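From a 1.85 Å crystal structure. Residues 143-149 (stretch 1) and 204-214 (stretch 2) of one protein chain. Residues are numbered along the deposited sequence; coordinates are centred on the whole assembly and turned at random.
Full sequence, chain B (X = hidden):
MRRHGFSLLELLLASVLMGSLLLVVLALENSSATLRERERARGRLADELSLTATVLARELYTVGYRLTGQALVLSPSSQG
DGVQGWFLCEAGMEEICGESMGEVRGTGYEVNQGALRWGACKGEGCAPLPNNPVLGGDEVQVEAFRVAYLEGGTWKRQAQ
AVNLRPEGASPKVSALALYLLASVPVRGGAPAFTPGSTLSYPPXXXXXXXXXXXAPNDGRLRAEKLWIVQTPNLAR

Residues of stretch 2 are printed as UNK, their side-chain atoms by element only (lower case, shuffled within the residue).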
# COMPACT_ATOMS: atom_id res chain seq x y z
N GLU B 143 -18.27 3.84 -4.77
CA GLU B 143 -19.34 4.61 -5.44
C GLU B 143 -18.77 5.78 -6.26
O GLU B 143 -19.46 6.30 -7.13
CB GLU B 143 -20.31 5.13 -4.43
CG GLU B 143 -21.02 3.94 -3.79
CD GLU B 143 -22.02 4.32 -2.74
OE1 GLU B 143 -22.11 5.50 -2.31
OE2 GLU B 143 -22.69 3.38 -2.30
N ALA B 144 -17.55 6.17 -5.98
CA ALA B 144 -16.88 7.26 -6.74
C ALA B 144 -15.39 7.19 -6.63
O ALA B 144 -14.85 6.94 -5.54
CB ALA B 144 -17.41 8.62 -6.30
N PHE B 145 -14.72 7.39 -7.77
CA PHE B 145 -13.27 7.52 -7.85
C PHE B 145 -13.06 8.69 -8.79
O PHE B 145 -13.60 8.74 -9.87
CB PHE B 145 -12.52 6.26 -8.35
CG PHE B 145 -11.04 6.41 -8.49
CD1 PHE B 145 -10.26 6.85 -7.47
CD2 PHE B 145 -10.39 6.03 -9.67
CE1 PHE B 145 -8.86 6.98 -7.61
CE2 PHE B 145 -8.98 6.16 -9.85
CZ PHE B 145 -8.23 6.59 -8.78
N ARG B 146 -12.39 9.70 -8.25
CA ARG B 146 -12.17 10.98 -9.00
C ARG B 146 -10.71 11.30 -8.92
O ARG B 146 -10.04 11.11 -7.84
CB ARG B 146 -12.97 12.16 -8.42
CG ARG B 146 -14.45 11.98 -8.39
CD ARG B 146 -15.03 11.96 -9.81
NE ARG B 146 -16.48 11.99 -9.70
CZ ARG B 146 -17.25 10.91 -9.70
NH1 ARG B 146 -16.73 9.69 -9.83
NH2 ARG B 146 -18.56 11.05 -9.48
N VAL B 147 -10.13 11.83 -10.02
CA VAL B 147 -8.75 12.32 -10.00
C VAL B 147 -8.76 13.69 -10.70
O VAL B 147 -9.26 13.80 -11.80
CB VAL B 147 -7.81 11.41 -10.80
CG1 VAL B 147 -6.39 11.89 -10.75
CG2 VAL B 147 -7.89 9.95 -10.26
N ALA B 148 -8.23 14.69 -10.03
CA ALA B 148 -8.02 16.01 -10.58
C ALA B 148 -6.51 16.30 -10.55
O ALA B 148 -5.75 15.57 -9.89
CB ALA B 148 -8.73 17.05 -9.75
N TYR B 149 -6.08 17.31 -11.29
CA TYR B 149 -4.70 17.65 -11.32
C TYR B 149 -4.48 19.17 -11.18
O TYR B 149 -5.32 19.99 -11.56
CB TYR B 149 -4.04 17.13 -12.61
CG TYR B 149 -4.53 17.74 -13.87
CD1 TYR B 149 -5.60 17.19 -14.54
CD2 TYR B 149 -3.83 18.81 -14.52
CE1 TYR B 149 -6.04 17.72 -15.73
CE2 TYR B 149 -4.24 19.30 -15.73
CZ TYR B 149 -5.34 18.72 -16.32
OH TYR B 149 -5.80 19.23 -17.49
N UNK B 204 -8.17 26.23 -3.98
CA UNK B 204 -8.61 26.20 -5.33
C UNK B 204 -9.36 24.92 -5.74
O UNK B 204 -9.93 24.91 -6.82
N UNK B 205 -9.39 23.88 -4.92
CA UNK B 205 -10.13 22.64 -5.28
C UNK B 205 -11.52 22.64 -4.66
O UNK B 205 -11.66 22.95 -3.44
c UNK B 205 -9.08 18.94 -4.64
c UNK B 205 -9.98 19.85 -6.72
c UNK B 205 -9.37 21.40 -4.81
c UNK B 205 -9.93 20.05 -5.20
N UNK B 206 -12.54 22.29 -5.45
CA UNK B 206 -13.90 22.36 -5.00
C UNK B 206 -14.66 21.01 -5.28
O UNK B 206 -14.26 20.18 -6.14
o UNK B 206 -14.59 23.15 -7.13
c UNK B 206 -14.03 24.83 -5.43
c UNK B 206 -14.63 23.46 -5.72
N UNK B 207 -15.73 20.79 -4.52
CA UNK B 207 -16.60 19.66 -4.80
C UNK B 207 -17.15 19.74 -6.23
O UNK B 207 -17.42 18.68 -6.82
c UNK B 207 -17.79 19.57 -3.81
o UNK B 207 -18.51 20.78 -3.81
N UNK B 208 -17.41 20.96 -6.72
CA UNK B 208 -17.99 21.14 -8.10
C UNK B 208 -17.04 20.56 -9.17
O UNK B 208 -17.45 19.81 -10.06
c UNK B 208 -18.25 22.61 -8.37
o UNK B 208 -18.61 22.81 -9.70
N UNK B 209 -15.75 20.80 -9.00
CA UNK B 209 -14.77 20.24 -9.92
C UNK B 209 -14.71 18.71 -9.90
O UNK B 209 -14.58 18.09 -10.96
c UNK B 209 -10.98 20.54 -10.32
c UNK B 209 -13.41 20.84 -9.69
c UNK B 209 -12.41 20.40 -10.77
c UNK B 209 -12.64 21.16 -12.04
N UNK B 210 -14.82 18.14 -8.71
CA UNK B 210 -14.71 16.72 -8.52
C UNK B 210 -15.96 16.01 -8.89
O UNK B 210 -15.90 14.80 -9.05
c UNK B 210 -12.85 16.60 -5.16
c UNK B 210 -11.89 16.17 -7.40
c UNK B 210 -14.37 16.40 -7.08
c UNK B 210 -12.99 16.86 -6.65
N UNK B 211 -17.06 16.72 -9.06
CA UNK B 211 -18.34 16.16 -9.46
C UNK B 211 -18.75 15.02 -8.50
O UNK B 211 -19.00 13.89 -8.89
o UNK B 211 -18.08 15.20 -13.68
c UNK B 211 -18.31 15.64 -10.88
o UNK B 211 -17.87 17.31 -14.07
c UNK B 211 -18.05 16.38 -13.31
c UNK B 211 -18.28 16.76 -11.86
N UNK B 212 -18.77 15.38 -7.24
CA UNK B 212 -19.11 14.38 -6.19
C UNK B 212 -20.55 13.97 -6.37
O UNK B 212 -21.40 14.83 -6.65
c UNK B 212 -18.86 15.00 -4.85
c UNK B 212 -17.47 15.43 -4.53
c UNK B 212 -16.49 14.31 -4.89
c UNK B 212 -17.35 15.82 -3.08
N UNK B 213 -20.83 12.68 -6.31
CA UNK B 213 -22.18 12.22 -6.44
C UNK B 213 -22.99 12.42 -5.14
O UNK B 213 -22.50 12.97 -4.12
c UNK B 213 -22.02 10.75 -6.67
c UNK B 213 -19.95 11.60 -5.83
c UNK B 213 -20.85 10.40 -5.80
N UNK B 214 -24.28 12.16 -5.27
CA UNK B 214 -25.19 12.15 -4.12
C UNK B 214 -25.06 10.75 -3.50
O UNK B 214 -24.24 9.96 -3.93
O HOH W 1 -22.93 7.39 -4.09

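Position 204 carries no side-chain atoms. Its phi of 86° would jam a CB against the carbonyl O of the residue before, a conformation that calls for glycine: G204. At 205 four carbons fork at the second, the mark of leucine, since isoleucine would branch at the first. One terminal methyl reaches the strand residue A148; this is L205, with CD1 4.3 Å from A148 CB.

Position 206 has one carbon carrying an oxygen and a carbon, hence threonine. T206 lies beyond reach of the strand and occupies the N-cap of the short helix, where its OG1 accepts from the backbone N of position 209 at 3.2 Å. Positions 207 and 208 each show one carbon followed by one oxygen, the pattern of serine. S207 and S208 stay clear of stretch 1, and their chi1 rotamers are p and t.

At 209 four carbons again fork at the second. The CA-to-CB bond points sideways, but the end of the chain comes nearer the strand, and L209 places CD2 4.2 Å from A148 CB. Position 210 repeats the four-carbon fork, now with chi1 in m, and it is buried. As L210, it brings CD2 within 4.0 Å of A148 CB and 4.3 Å of R146 CB.

Position 211 bears three carbons, the third carrying two oxygens: an unbranched chain of glutamate length. The element labels settle the end group: an amide would carry one nitrogen, whereas both end atoms are oxygen, so this is the carboxylate of E211. Its positive phi belongs to a Schellman motif that ends the helix. At 212 four carbons fork at the second, and the CA-to-CB bond points away from the strand; L212 makes no contact within 4.5 Å. Three carbons at 213 close a ring onto the backbone N, which defines proline. P213 sets CG 3.9 Å from A144 CB. Position 214 has no side-chain atoms and is G214; a water donates both to its O, at 2.9 Å, and to E143 OE1, at 2.7 Å.

The contact centres on R146, whose guanidinium meets the carbonyls at the end of the helix edge-on. R146 NH2 donates to E211 O at 2.9 Å, and R146 NE reaches the same E211 O at 3.3 Å and, through a weak bond, L210 O at 2.9 Å. The hydrogen bonds of the arginine to stretch 2 thus go to backbone carbonyls, while its CB packs against L210 CD2. Small alanines flank it along the strand: A148 packs against three leucines, and A144 against the proline ring.

Stretch 2, residues 204-214: GLTSSLLELPG
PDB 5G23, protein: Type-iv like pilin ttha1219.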